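Local coordinates for uncharacterized protein (Bacteroides eggerthii, PDB 4FTD), which is of unknown function but, with its six-bladed beta-propeller and immunoglobulin-like domain, may take part in carbohydrate metabolism, at residues V51-E63 with L70-E82. Residues are numbered along the deposited sequence; the frame is centred on the assembly and turned at random.
Sequences VETDFSALSIEAE and LQSEVMDYSMDAE
Met79, a selenomethionine, reaches Phe55 because its chain bends at chi3 (-93°), while Phe55 holds CG anti to its own carbonyl carbon (chi1 -66°), which sets the ring beside the backbone N; one ring face meets the methyl. Met79 CE lies 3.7 Å from the centroid of the Phe55 ring, 23° off the normal and displaced toward CD1: a CH-pi contact, with the selenium farther out above the same face. Thr53 CB lies over the opposite face, toward the rim. Next along, Leu58 CD1 packs at 3.9 Å from Tyr77 CD1, the two side chains crossing nearly at right angles; Tyr77 OH is hydrogen-bonded to Met103 O. The backbone ladder identifies an antiparallel sheet edge, with 74-75 the outermost strand beside 58-64 in what is probably the immunoglobulin-like domain. Leu58 and Met75 form the hydrogen-bonded pair, 2.8 Å both for Leu58 N to Met75 O and for Met75 N to Leu58 O, and Ser59 faces Val74 in the non-hydrogen-bonded one. Beyond it, Ile60 CD1 touches Met75 SE and Leu70 CD1, each at 4.0 Å, and the Ile60 side chain also touches Ile22 and Leu90. At the other end, Tyr77 N donates to Phe55 O. Asp54 OD1 and Asp76 OD1 each accept a hydrogen bond from the N two residues on (Ser56, Ser78), making two Asx turns, and a second from that serine's OG; Ser56 CB rests 3.4 Å from Ser78 OG.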
ATOM      1  N   VAL A  51     -19.440 -11.693  21.078  1.00 56.32           N
ATOM      2  CA  VAL A  51     -20.747 -11.321  20.519  1.00 59.28           C
ATOM      3  C   VAL A  51     -21.775 -12.449  20.639  1.00 61.54           C
ATOM      4  O   VAL A  51     -22.956 -12.177  20.602  1.00 60.85           O
ATOM      5  CB  VAL A  51     -20.615 -10.854  19.044  1.00 67.61           C
ATOM      6  CG1 VAL A  51     -19.696  -9.630  18.945  1.00 61.40           C
ATOM      7  CG2 VAL A  51     -20.067 -11.974  18.179  1.00 65.19           C
ATOM      8  N   GLU A  52     -21.319 -13.694  20.829  1.00 59.52           N
ATOM      9  CA  GLU A  52     -22.196 -14.850  21.045  1.00 64.67           C
ATOM     10  C   GLU A  52     -22.688 -15.003  22.511  1.00 64.17           C
ATOM     11  O   GLU A  52     -23.431 -15.919  22.811  1.00 62.27           O
ATOM     12  CB  GLU A  52     -21.512 -16.173  20.623  1.00 67.84           C
ATOM     13  CG  GLU A  52     -20.936 -16.224  19.214  1.00 74.23           C
ATOM     14  CD  GLU A  52     -19.495 -15.703  19.097  1.00 91.29           C
ATOM     15  OE1 GLU A  52     -18.970 -15.039  20.023  1.00 83.95           O
ATOM     16  OE2 GLU A  52     -18.879 -15.947  18.046  1.00117.51           O
ATOM     17  N   THR A  53     -22.284 -14.117  23.407  1.00 55.73           N
ATOM     18  CA  THR A  53     -22.695 -14.164  24.805  1.00 54.17           C
ATOM     19  C   THR A  53     -24.177 -13.910  24.935  1.00 59.62           C
ATOM     20  O   THR A  53     -24.706 -13.060  24.234  1.00 54.73           O
ATOM     21  CB  THR A  53     -21.981 -13.062  25.588  1.00 46.97           C
ATOM     22  OG1 THR A  53     -20.560 -13.271  25.496  1.00 50.54           O
ATOM     23  CG2 THR A  53     -22.464 -13.025  27.064  1.00 43.73           C
ATOM     24  N   ASP A  54     -24.855 -14.664  25.797  1.00 59.31           N
ATOM     25  CA  ASP A  54     -26.272 -14.405  26.112  1.00 59.87           C
ATOM     26  C   ASP A  54     -26.260 -13.247  27.120  1.00 58.42           C
ATOM     27  O   ASP A  54     -26.108 -13.431  28.343  1.00 62.85           O
ATOM     28  CB  ASP A  54     -26.999 -15.657  26.618  1.00 60.84           C
ATOM     29  CG  ASP A  54     -28.484 -15.418  26.900  1.00 66.77           C
ATOM     30  OD1 ASP A  54     -28.939 -14.263  26.899  1.00 65.14           O
ATOM     31  OD2 ASP A  54     -29.196 -16.407  27.141  1.00 75.46           O
ATOM     32  N   PHE A  55     -26.418 -12.036  26.569  1.00 54.91           N
ATOM     33  CA  PHE A  55     -26.411 -10.776  27.338  1.00 54.68           C
ATOM     34  C   PHE A  55     -27.693 -10.536  28.121  1.00 58.63           C
ATOM     35  O   PHE A  55     -27.739  -9.627  28.939  1.00 55.32           O
ATOM     36  CB  PHE A  55     -26.209  -9.570  26.413  1.00 57.92           C
ATOM     37  CG  PHE A  55     -24.868  -9.512  25.752  1.00 54.40           C
ATOM     38  CD1 PHE A  55     -23.783  -8.971  26.421  1.00 51.10           C
ATOM     39  CD2 PHE A  55     -24.704  -9.928  24.441  1.00 57.43           C
ATOM     40  CE1 PHE A  55     -22.542  -8.895  25.811  1.00 58.72           C
ATOM     41  CE2 PHE A  55     -23.464  -9.862  23.819  1.00 63.10           C
ATOM     42  CZ  PHE A  55     -22.379  -9.343  24.510  1.00 65.37           C
ATOM     43  N   SER A  56     -28.729 -11.339  27.877  1.00 59.22           N
ATOM     44  CA  SER A  56     -30.023 -11.144  28.530  1.00 62.91           C
ATOM     45  C   SER A  56     -30.060 -11.502  30.012  1.00 62.38           C
ATOM     46  O   SER A  56     -30.933 -11.003  30.735  1.00 54.04           O
ATOM     47  CB  SER A  56     -31.126 -11.906  27.773  1.00 64.01           C
ATOM     48  OG  SER A  56     -31.066 -13.299  28.007  1.00 60.99           O
ATOM     49  N   ALA A  57     -29.172 -12.393  30.452  1.00 54.30           N
ATOM     50  CA  ALA A  57     -29.088 -12.768  31.847  1.00 51.19           C
ATOM     51  C   ALA A  57     -27.604 -12.991  32.257  1.00 53.01           C
ATOM     52  O   ALA A  57     -27.114 -14.116  32.281  1.00 55.63           O
ATOM     53  CB  ALA A  57     -29.930 -14.005  32.132  1.00 56.63           C
ATOM     54  N   LEU A  58     -26.897 -11.897  32.546  1.00 46.06           N
ATOM     55  CA  LEU A  58     -25.507 -11.980  33.031  1.00 45.86           C
ATOM     56  C   LEU A  58     -25.508 -12.196  34.554  1.00 42.83           C
ATOM     57  O   LEU A  58     -26.085 -11.404  35.309  1.00 44.53           O
ATOM     58  CB  LEU A  58     -24.708 -10.730  32.678  1.00 46.32           C
ATOM     59  CG  LEU A  58     -24.516 -10.481  31.181  1.00 52.09           C
ATOM     60  CD1 LEU A  58     -23.705  -9.230  30.997  1.00 44.13           C
ATOM     61  CD2 LEU A  58     -23.850 -11.659  30.485  1.00 47.04           C
ATOM     62  N   SER A  59     -24.882 -13.280  35.004  1.00 41.95           N
ATOM     63  CA  SER A  59     -24.771 -13.614  36.428  1.00 41.40           C
ATOM     64  C   SER A  59     -23.459 -12.965  36.915  1.00 40.71           C
ATOM     65  O   SER A  59     -22.419 -13.077  36.246  1.00 41.29           O
ATOM     66  CB  SER A  59     -24.764 -15.137  36.668  1.00 43.53           C
ATOM     67  OG  SER A  59     -26.083 -15.685  36.528  1.00 43.41           O
ATOM     68  N   ILE A  60     -23.524 -12.289  38.056  1.00 43.30           N
ATOM     69  CA  ILE A  60     -22.395 -11.554  38.598  1.00 41.71           C
ATOM     70  C   ILE A  60     -22.103 -12.006  40.015  1.00 47.66           C
ATOM     71  O   ILE A  60     -22.960 -12.529  40.696  1.00 43.40           O
ATOM     72  CB  ILE A  60     -22.628 -10.012  38.569  1.00 45.37           C
ATOM     73  CG1 ILE A  60     -23.829  -9.616  39.427  1.00 52.30           C
ATOM     74  CG2 ILE A  60     -22.825  -9.506  37.118  1.00 43.37           C
ATOM     75  CD1 ILE A  60     -23.874  -8.137  39.755  1.00 53.81           C
ATOM     76  N   GLU A  61     -20.875 -11.781  40.439  1.00 45.92           N
ATOM     77  CA  GLU A  61     -20.435 -12.050  41.793  1.00 45.77           C
ATOM     78  C   GLU A  61     -19.612 -10.867  42.213  1.00 50.74           C
ATOM     79  O   GLU A  61     -18.764 -10.408  41.445  1.00 49.02           O
ATOM     80  CB  GLU A  61     -19.580 -13.314  41.808  1.00 46.18           C
ATOM     81  CG  GLU A  61     -19.102 -13.786  43.149  1.00 67.21           C
ATOM     82  CD  GLU A  61     -18.319 -15.086  42.983  1.00 83.67           C
ATOM     83  OE1 GLU A  61     -18.945 -16.171  42.836  1.00 78.48           O
ATOM     84  OE2 GLU A  61     -17.071 -15.008  42.965  1.00 72.52           O
ATOM     85  N   ALA A  62     -19.833 -10.404  43.434  1.00 50.89           N
ATOM     86  CA  ALA A  62     -19.212  -9.168  43.909  1.00 56.03           C
ATOM     87  C   ALA A  62     -18.688  -9.300  45.307  1.00 56.44           C
ATOM     88  O   ALA A  62     -19.211 -10.089  46.079  1.00 55.67           O
ATOM     89  CB  ALA A  62     -20.245  -8.075  43.882  1.00 46.58           C
ATOM     90  N   GLU A  63     -17.639  -8.552  45.621  1.00 62.74           N
ATOM     91  CA  GLU A  63     -17.214  -8.354  47.000  1.00 62.47           C
ATOM     92  C   GLU A  63     -17.639  -6.919  47.363  1.00 66.53           C
ATOM     93  O   GLU A  63     -17.365  -5.992  46.616  1.00 60.43           O
ATOM     94  CB  GLU A  63     -15.704  -8.481  47.177  1.00 71.72           C
ATOM     95  CG  GLU A  63     -15.086  -9.845  46.949  1.00 80.27           C
ATOM     96  CD  GLU A  63     -13.568  -9.821  47.122  1.00105.35           C
ATOM     97  OE1 GLU A  63     -13.010  -8.806  47.610  1.00113.59           O
ATOM     98  OE2 GLU A  63     -12.920 -10.827  46.772  1.00126.39           O
ATOM     99  N   LEU A  70     -26.036  -6.693  46.950  1.00 59.54           N
ATOM    100  CA  LEU A  70     -26.444  -6.393  45.580  1.00 60.11           C
ATOM    101  C   LEU A  70     -27.990  -6.426  45.508  1.00 56.71           C
ATOM    102  O   LEU A  70     -28.653  -7.233  46.190  1.00 58.97           O
ATOM    103  CB  LEU A  70     -25.897  -7.443  44.588  1.00 60.46           C
ATOM    104  CG  LEU A  70     -24.390  -7.676  44.413  1.00 62.95           C
ATOM    105  CD1 LEU A  70     -24.175  -8.990  43.659  1.00 58.37           C
ATOM    106  CD2 LEU A  70     -23.706  -6.521  43.696  1.00 59.96           C
ATOM    107  N   GLN A  71     -28.582  -5.534  44.716  1.00 70.98           N
ATOM    108  CA  GLN A  71     -30.019  -5.654  44.400  1.00 73.95           C
ATOM    109  C   GLN A  71     -30.324  -7.028  43.816  1.00 69.59           C
ATOM    110  O   GLN A  71     -31.333  -7.635  44.133  1.00 68.25           O
ATOM    111  CB  GLN A  71     -30.448  -4.677  43.305  1.00 87.41           C
ATOM    112  CG  GLN A  71     -30.553  -3.231  43.680  1.00 92.47           C
ATOM    113  CD  GLN A  71     -31.873  -2.897  44.309  1.00 91.54           C
ATOM    114  OE1 GLN A  71     -32.194  -3.374  45.397  1.00107.88           O
ATOM    115  NE2 GLN A  71     -32.650  -2.053  43.631  1.00104.74           N
ATOM    116  N   SER A  72     -29.468  -7.473  42.896  1.00 57.97           N
ATOM    117  CA  SER A  72     -29.680  -8.717  42.163  1.00 57.17           C
ATOM    118  C   SER A  72     -28.318  -9.257  41.715  1.00 57.74           C
ATOM    119  O   SER A  72     -27.376  -8.489  41.573  1.00 50.71           O
ATOM    120  CB  SER A  72     -30.521  -8.445  40.900  1.00 59.75           C
ATOM    121  OG  SER A  72     -30.749  -9.658  40.169  1.00 68.64           O
ATOM    122  N   GLU A  73     -28.256 -10.566  41.495  1.00 48.66           N
ATOM    123  CA  GLU A  73     -27.057 -11.255  41.002  1.00 48.25           C
ATOM    124  C   GLU A  73     -27.127 -11.503  39.526  1.00 46.23           C
ATOM    125  O   GLU A  73     -26.203 -12.115  38.997  1.00 46.15           O
ATOM    126  CB  GLU A  73     -26.893 -12.644  41.682  1.00 51.70           C
ATOM    127  CG  GLU A  73     -26.636 -12.611  43.165  1.00 64.87           C
ATOM    128  CD  GLU A  73     -26.083 -13.926  43.705  1.00 64.87           C
ATOM    129  OE1 GLU A  73     -26.352 -15.061  43.206  1.00 60.37           O
ATOM    130  OE2 GLU A  73     -25.323 -13.812  44.664  1.00 64.94           O
ATOM    131  N   VAL A  74     -28.249 -11.129  38.887  1.00 45.54           N
ATOM    132  CA  VAL A  74     -28.500 -11.386  37.467  1.00 48.49           C
ATOM    133  C   VAL A  74     -28.862 -10.057  36.844  1.00 45.31           C
ATOM    134  O   VAL A  74     -29.623  -9.321  37.426  1.00 47.91           O
ATOM    135  CB  VAL A  74     -29.627 -12.412  37.208  1.00 52.38           C
ATOM    136  CG1 VAL A  74     -29.686 -12.740  35.705  1.00 60.62           C
ATOM    137  CG2 VAL A  74     -29.353 -13.666  37.994  1.00 60.01           C
HETATM  138  N   MSE A  75     -28.293  -9.730  35.695  1.00 42.22           N
HETATM  139  CA  MSE A  75     -28.561  -8.428  35.060  1.00 51.32           C
HETATM  140  C   MSE A  75     -28.886  -8.616  33.578  1.00 49.07           C
HETATM  141  O   MSE A  75     -28.300  -9.472  32.915  1.00 45.49           O
HETATM  142  CB  MSE A  75     -27.333  -7.521  35.230  1.00 46.23           C
HETATM  143  CG  MSE A  75     -27.091  -7.153  36.698  1.00 52.40           C
HETATM  144 SE   MSE A  75     -25.585  -5.936  36.913  0.75 59.28          SE
HETATM  145  CE  MSE A  75     -26.535  -4.190  36.346  1.00 50.50           C
ATOM    146  N   ASP A  76     -29.796  -7.796  33.068  1.00 49.63           N
ATOM    147  CA  ASP A  76     -30.258  -7.879  31.679  1.00 51.49           C
ATOM    148  C   ASP A  76     -29.561  -6.799  30.851  1.00 54.01           C
ATOM    149  O   ASP A  76     -29.875  -5.603  30.965  1.00 54.67           O
ATOM    150  CB  ASP A  76     -31.781  -7.699  31.631  1.00 54.10           C
ATOM    151  CG  ASP A  76     -32.363  -7.850  30.213  1.00 61.02           C
ATOM    152  OD1 ASP A  76     -31.631  -8.055  29.218  1.00 64.86           O
ATOM    153  OD2 ASP A  76     -33.592  -7.738  30.106  1.00 68.72           O
ATOM    154  N   TYR A  77     -28.592  -7.227  30.052  1.00 55.74           N
ATOM    155  CA  TYR A  77     -27.863  -6.356  29.131  1.00 57.54           C
ATOM    156  C   TYR A  77     -28.258  -6.624  27.657  1.00 55.48           C
ATOM    157  O   TYR A  77     -27.450  -6.445  26.759  1.00 60.46           O
ATOM    158  CB  TYR A  77     -26.351  -6.531  29.345  1.00 56.65           C
ATOM    159  CG  TYR A  77     -25.846  -5.683  30.483  1.00 51.74           C
ATOM    160  CD1 TYR A  77     -25.900  -6.139  31.791  1.00 46.68           C
ATOM    161  CD2 TYR A  77     -25.403  -4.389  30.259  1.00 47.52           C
ATOM    162  CE1 TYR A  77     -25.462  -5.348  32.834  1.00 49.21           C
ATOM    163  CE2 TYR A  77     -24.958  -3.590  31.300  1.00 49.91           C
ATOM    164  CZ  TYR A  77     -24.999  -4.078  32.589  1.00 45.23           C
ATOM    165  OH  TYR A  77     -24.546  -3.311  33.639  1.00 51.20           O
ATOM    166  N   SER A  78     -29.483  -7.077  27.434  1.00 59.12           N
ATOM    167  CA  SER A  78     -30.011  -7.267  26.091  1.00 68.60           C
ATOM    168  C   SER A  78     -29.695  -6.044  25.217  1.00 67.96           C
ATOM    169  O   SER A  78     -29.900  -4.897  25.625  1.00 68.29           O
ATOM    170  CB  SER A  78     -31.524  -7.486  26.139  1.00 79.38           C
ATOM    171  OG  SER A  78     -31.824  -8.729  26.725  1.00 71.48           O
HETATM  172  N   MSE A  79     -29.148  -6.320  24.041  1.00 73.59           N
HETATM  173  CA  MSE A  79     -28.812  -5.321  23.032  1.00 73.68           C
HETATM  174  C   MSE A  79     -29.278  -5.877  21.694  1.00 79.78           C
HETATM  175  O   MSE A  79     -29.205  -7.082  21.488  1.00 74.37           O
HETATM  176  CB  MSE A  79     -27.291  -5.179  22.940  1.00 72.12           C
HETATM  177  CG  MSE A  79     -26.671  -4.282  23.933  1.00 73.68           C
HETATM  178 SE   MSE A  79     -24.745  -4.484  23.920  0.75 75.64          SE
HETATM  179  CE  MSE A  79     -24.568  -5.863  25.339  1.00 55.88           C
ATOM    180  N   ASP A  80     -29.718  -5.022  20.779  1.00 85.71           N
ATOM    181  CA  ASP A  80     -29.957  -5.487  19.398  1.00 87.59           C
ATOM    182  C   ASP A  80     -28.612  -5.733  18.677  1.00 94.12           C
ATOM    183  O   ASP A  80     -27.566  -5.239  19.109  1.00 88.10           O
ATOM    184  CB  ASP A  80     -30.849  -4.520  18.621  1.00100.23           C
ATOM    185  CG  ASP A  80     -30.344  -3.102  18.656  1.00114.41           C
ATOM    186  OD1 ASP A  80     -29.122  -2.892  18.500  1.00131.05           O
ATOM    187  OD2 ASP A  80     -31.175  -2.193  18.845  1.00117.03           O
ATOM    188  N   ALA A  81     -28.641  -6.482  17.576  1.00100.08           N
ATOM    189  CA  ALA A  81     -27.417  -6.817  16.834  1.00 93.84           C
ATOM    190  C   ALA A  81     -26.600  -5.579  16.407  1.00 96.54           C
ATOM    191  O   ALA A  81     -25.386  -5.673  16.252  1.00101.75           O
ATOM    192  CB  ALA A  81     -27.743  -7.691  15.629  1.00 94.50           C
ATOM    193  N   GLU A  82     -27.255  -4.430  16.245  1.00 89.42           N
ATOM    194  CA  GLU A  82     -26.569  -3.171  15.883  1.00 98.03           C
ATOM    195  C   GLU A  82     -25.702  -2.566  16.987  1.00 92.36           C
ATOM    196  O   GLU A  82     -24.666  -1.975  16.694  1.00 93.32           O
ATOM    197  CB  GLU A  82     -27.578  -2.092  15.445  1.00105.81           C
ATOM    198  CG  GLU A  82     -28.060  -2.213  14.009  1.00125.14           C
ATOM    199  CD  GLU A  82     -28.662  -3.567  13.697  1.00136.07           C
ATOM    200  OE1 GLU A  82     -29.372  -4.119  14.571  1.00136.66           O
ATOM    201  OE2 GLU A  82     -28.410  -4.081  12.583  1.00140.51           O
TER